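Local coordinates for protein malate dehydrogenase (Porphyromonas gingivalis, PDB 3FI9) that probably catalyses the NAD-dependent interconversion of malate and oxaloacetate, at residues 246-249 and 250-253; 129-132 and 133-137. All blocks are in the same frame, centred on the assembly; numbering follows the deposited sequence.

Contact 1: 246-249 and 250-253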
loop_
_atom_site.group_PDB
_atom_site.type_symbol
_atom_site.label_atom_id
_atom_site.label_comp_id
_atom_site.label_asym_id
_atom_site.label_seq_id
_atom_site.Cartn_x
_atom_site.Cartn_y
_atom_site.Cartn_z
ATOM N N GLU A 246 8.989 -7.036 2.500
ATOM C CA GLU A 246 10.388 -7.002 2.061
ATOM C C GLU A 246 11.082 -8.222 2.584
ATOM O O GLU A 246 11.954 -8.771 1.885
ATOM C CB GLU A 246 11.180 -5.812 2.625
ATOM C CG GLU A 246 10.882 -4.474 2.085
ATOM C CD GLU A 246 11.786 -3.398 2.725
ATOM O OE1 GLU A 246 12.575 -2.806 1.996
ATOM O OE2 GLU A 246 11.716 -3.148 3.939
ATOM N N MET A 247 10.765 -8.636 3.829
ATOM C CA MET A 247 11.400 -9.881 4.364
ATOM C C MET A 247 11.087 -11.116 3.499
ATOM O O MET A 247 12.027 -11.893 3.176
ATOM C CB MET A 247 11.005 -10.173 5.833
ATOM C CG MET A 247 11.282 -8.987 6.797
ATOM S SD MET A 247 10.658 -9.316 8.456
ATOM C CE MET A 247 11.501 -10.793 8.910
ATOM N N ILE A 248 9.809 -11.352 3.183
ATOM C CA ILE A 248 9.468 -12.555 2.394
ATOM C C ILE A 248 10.062 -12.455 0.954
ATOM O O ILE A 248 10.507 -13.443 0.354
ATOM C CB ILE A 248 7.939 -12.849 2.372
ATOM C CG1 ILE A 248 7.713 -14.353 2.154
ATOM C CG2 ILE A 248 7.168 -11.968 1.313
ATOM C CD1 ILE A 248 8.173 -15.224 3.337
ATOM N N ARG A 249 10.114 -11.254 0.408
ATOM C CA ARG A 249 10.844 -11.093 -0.853
ATOM C C ARG A 249 12.299 -11.611 -0.785
ATOM O O ARG A 249 12.761 -12.292 -1.701
ATOM C CB ARG A 249 10.824 -9.661 -1.347
ATOM C CG ARG A 249 11.733 -9.479 -2.576
ATOM C CD ARG A 249 11.477 -8.142 -3.207
ATOM N NE ARG A 249 11.976 -7.047 -2.384
ATOM C CZ ARG A 249 11.829 -5.759 -2.719
ATOM N NH1 ARG A 249 11.241 -5.431 -3.869
ATOM N NH2 ARG A 249 12.305 -4.802 -1.939
ATOM N N ALA A 250 13.018 -11.301 0.295
ATOM C CA ALA A 250 14.390 -11.783 0.478
ATOM C C ALA A 250 14.434 -13.299 0.566
ATOM O O ALA A 250 15.291 -13.942 -0.024
ATOM C CB ALA A 250 14.999 -11.155 1.766
ATOM N N ALA A 251 13.515 -13.872 1.332
ATOM C CA ALA A 251 13.444 -15.329 1.466
ATOM C C ALA A 251 13.123 -16.010 0.142
ATOM O O ALA A 251 13.411 -17.184 -0.010
ATOM C CB ALA A 251 12.415 -15.734 2.497
ATOM N N MET A 252 12.478 -15.285 -0.772
ATOM C CA MET A 252 12.070 -15.860 -2.057
ATOM C C MET A 252 13.179 -15.686 -3.107
ATOM O O MET A 252 12.970 -16.020 -4.284
ATOM C CB MET A 252 10.739 -15.234 -2.537
ATOM C CG MET A 252 9.483 -15.557 -1.683
ATOM S SD MET A 252 7.888 -14.578 -1.841
ATOM C CE MET A 252 7.127 -15.378 -3.311
ATOM N N GLY A 253 14.332 -15.154 -2.687
ATOM C CA GLY A 253 15.514 -15.000 -3.548
ATOM C C GLY A 253 15.626 -13.641 -4.215
ATOM O O GLY A 253 16.469 -13.426 -5.099
#

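Contact 2: 129-132 and 133-137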
loop_
_atom_site.group_PDB
_atom_site.type_symbol
_atom_site.label_atom_id
_atom_site.label_comp_id
_atom_site.label_asym_id
_atom_site.label_seq_id
_atom_site.Cartn_x
_atom_site.Cartn_y
_atom_site.Cartn_z
ATOM N N ALA A 129 5.922 -11.447 19.430
ATOM C CA ALA A 129 6.620 -12.227 18.379
ATOM C C ALA A 129 7.724 -13.182 18.836
ATOM O O ALA A 129 7.947 -14.215 18.197
ATOM C CB ALA A 129 7.116 -11.299 17.207
ATOM N N ASP A 130 8.387 -12.888 19.960
ATOM C CA ASP A 130 9.344 -13.868 20.524
ATOM C C ASP A 130 8.677 -15.195 20.885
ATOM O O ASP A 130 9.307 -16.242 20.837
ATOM C CB ASP A 130 10.088 -13.345 21.771
ATOM C CG ASP A 130 9.150 -12.728 22.796
ATOM O OD1 ASP A 130 8.464 -11.750 22.430
ATOM O OD2 ASP A 130 9.117 -13.199 23.968
ATOM N N ILE A 131 7.422 -15.140 21.296
ATOM C CA ILE A 131 6.711 -16.346 21.698
ATOM C C ILE A 131 6.060 -16.914 20.472
ATOM O O ILE A 131 6.235 -18.087 20.163
ATOM C CB ILE A 131 5.626 -16.083 22.744
ATOM C CG1 ILE A 131 6.235 -15.765 24.120
ATOM C CG2 ILE A 131 4.665 -17.305 22.857
ATOM C CD1 ILE A 131 7.173 -16.826 24.664
ATOM N N THR A 132 5.314 -16.080 19.745
ATOM C CA THR A 132 4.550 -16.587 18.595
ATOM C C THR A 132 5.436 -17.190 17.529
ATOM O O THR A 132 5.140 -18.255 16.948
ATOM C CB THR A 132 3.644 -15.493 17.987
ATOM O OG1 THR A 132 4.442 -14.351 17.607
ATOM C CG2 THR A 132 2.617 -15.048 19.019
ATOM N N GLY A 133 6.533 -16.503 17.233
ATOM C CA GLY A 133 7.472 -17.053 16.316
ATOM C C GLY A 133 8.077 -18.362 16.815
ATOM O O GLY A 133 8.273 -19.295 16.014
ATOM N N LEU A 134 8.402 -18.451 18.109
ATOM C CA LEU A 134 9.064 -19.703 18.600
ATOM C C LEU A 134 8.070 -20.882 18.618
ATOM O O LEU A 134 8.397 -22.020 18.259
ATOM C CB LEU A 134 9.641 -19.470 20.005
ATOM C CG LEU A 134 10.233 -20.644 20.785
ATOM C CD1 LEU A 134 11.413 -21.208 20.046
ATOM C CD2 LEU A 134 10.689 -20.173 22.201
ATOM N N VAL A 135 6.840 -20.591 19.015
ATOM C CA VAL A 135 5.804 -21.624 19.054
ATOM C C VAL A 135 5.508 -22.093 17.644
ATOM O O VAL A 135 5.399 -23.300 17.378
ATOM C CB VAL A 135 4.508 -21.071 19.656
ATOM C CG1 VAL A 135 3.347 -22.035 19.398
ATOM C CG2 VAL A 135 4.674 -20.800 21.171
ATOM N N THR A 136 5.377 -21.154 16.713
ATOM C CA THR A 136 5.171 -21.605 15.331
ATOM C C THR A 136 6.282 -22.499 14.832
ATOM O O THR A 136 6.004 -23.528 14.206
ATOM C CB THR A 136 4.939 -20.430 14.343
ATOM O OG1 THR A 136 3.725 -19.782 14.666
ATOM C CG2 THR A 136 4.818 -20.939 12.910
ATOM N N LEU A 137 7.551 -22.093 15.028
ATOM C CA LEU A 137 8.689 -22.916 14.641
ATOM C C LEU A 137 8.587 -24.339 15.212
ATOM O O LEU A 137 8.733 -25.335 14.494
ATOM C CB LEU A 137 10.004 -22.257 15.128
ATOM C CG LEU A 137 11.313 -22.965 14.816
ATOM C CD1 LEU A 137 11.404 -23.386 13.336
ATOM C CD2 LEU A 137 12.572 -22.179 15.310
#

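Contact 1: 246-249 and 250-253
A250 meets E246 one turn back along helix 238-251: its amide N donates to E246 O over 3.2 Å, while its methyl CB lies 3.4 Å from M247 O. A251 repeats the pattern, its N bonding to M247 O in a fairly straight line, with an N-H...O angle of 162°. The A251 methyl reaches CD1 of I248 only loosely. At M252 the regular ladder frays, for its N splits between two acceptors, I248 O at 2.9 Å and R249 O at 3.1 Å, and both bonds are weak. The side chain of M252 leaves with CG anti to its own carbonyl carbon (chi1 -67°), which lays CG beside I248 O, 3.1 Å away, and brings SD to 4.0 Å from I248 CG1, the two chains running obliquely past each other. Such fraying of the backbone bonds belongs to a helix C-terminus, and here the chain closes it with a Schellman motif, in which G253, at a positive phi of 94°, turns its N back to A250 O over 3.1 Å. The last turn is buried on the sheet side: I248 and M252 both continue onto Y79 of strand 77-82, I248 and A251 onto H121 of strand 121-124, whereas M247, A250 and A251 pack on I281 of strand 279-282.

Contact 2: 129-132 and 133-137
A chi1 of -72° sets CG1 of I131 beside the backbone N and leaves CG2 anti to that N; in V135 a chi1 of 167° carries CG1 anti to the N and leaves CG2 anti to the carbonyl carbon. These two CG2 methyls, I131 CG2 and V135 CG2, therefore meet 3.9 Å apart, one helical turn separating their residues. The same V135 methyl, CG2, also lies 3.3 Å from I131 O, the oxygen that accepts the V135 amide. That backbone bond is short and nearly linear, 2.8 Å from V135 N to I131 O with an N-H...O angle of 168°, so side chain and main chain of V135 gather at one carbonyl.

The first turn of helix 129-140 is tied by G133 N to A129 O, at 2.9 Å. L134 contributes its CB, which rests 3.4 Å from D130 O. T136 N donates to T132 O at 2.9 Å. T136 OG1, placed beside its own backbone N, lies 3.1 Å from T132 O, and it also has a hydrogen-bond partner in A105 O of helix 94-115. T132 OG1 is satisfied by F126 O, on a residue predicted to bind NAD(+), which joins the helix start to the preceding loop. A129 N similarly bonds N127 OD1.

This is the helix of a Rossmann beta-alpha-beta unit, strand 121-124, helix 129-140, strand 147-150. T132 and T136 face I124 of the first strand, T132 and V135 also pack on A105 of helix 94-115, and D130 and I131 lie against L313 of helix 297-319.

Along the chain, contact 2 comes first, at the start of helix 129-140 in the NAD-binding half of the sequence, and contact 1 follows later, at the end of helix 238-251 in the C-terminal half. Their centres lie about 19 Å apart and their nearest atoms about 9 Å, so they do not touch. What they share is strand 121-124 of the mixed sheet, whose residues I123 and H121 meet contact 1 while I124 meets contact 2. A helix of the C-terminal half is thus packed on the nucleotide-binding sheet, and the side chain of M247 lies about 6 Å from that of I125, predicted to bind NAD(+), just beyond the shared strand.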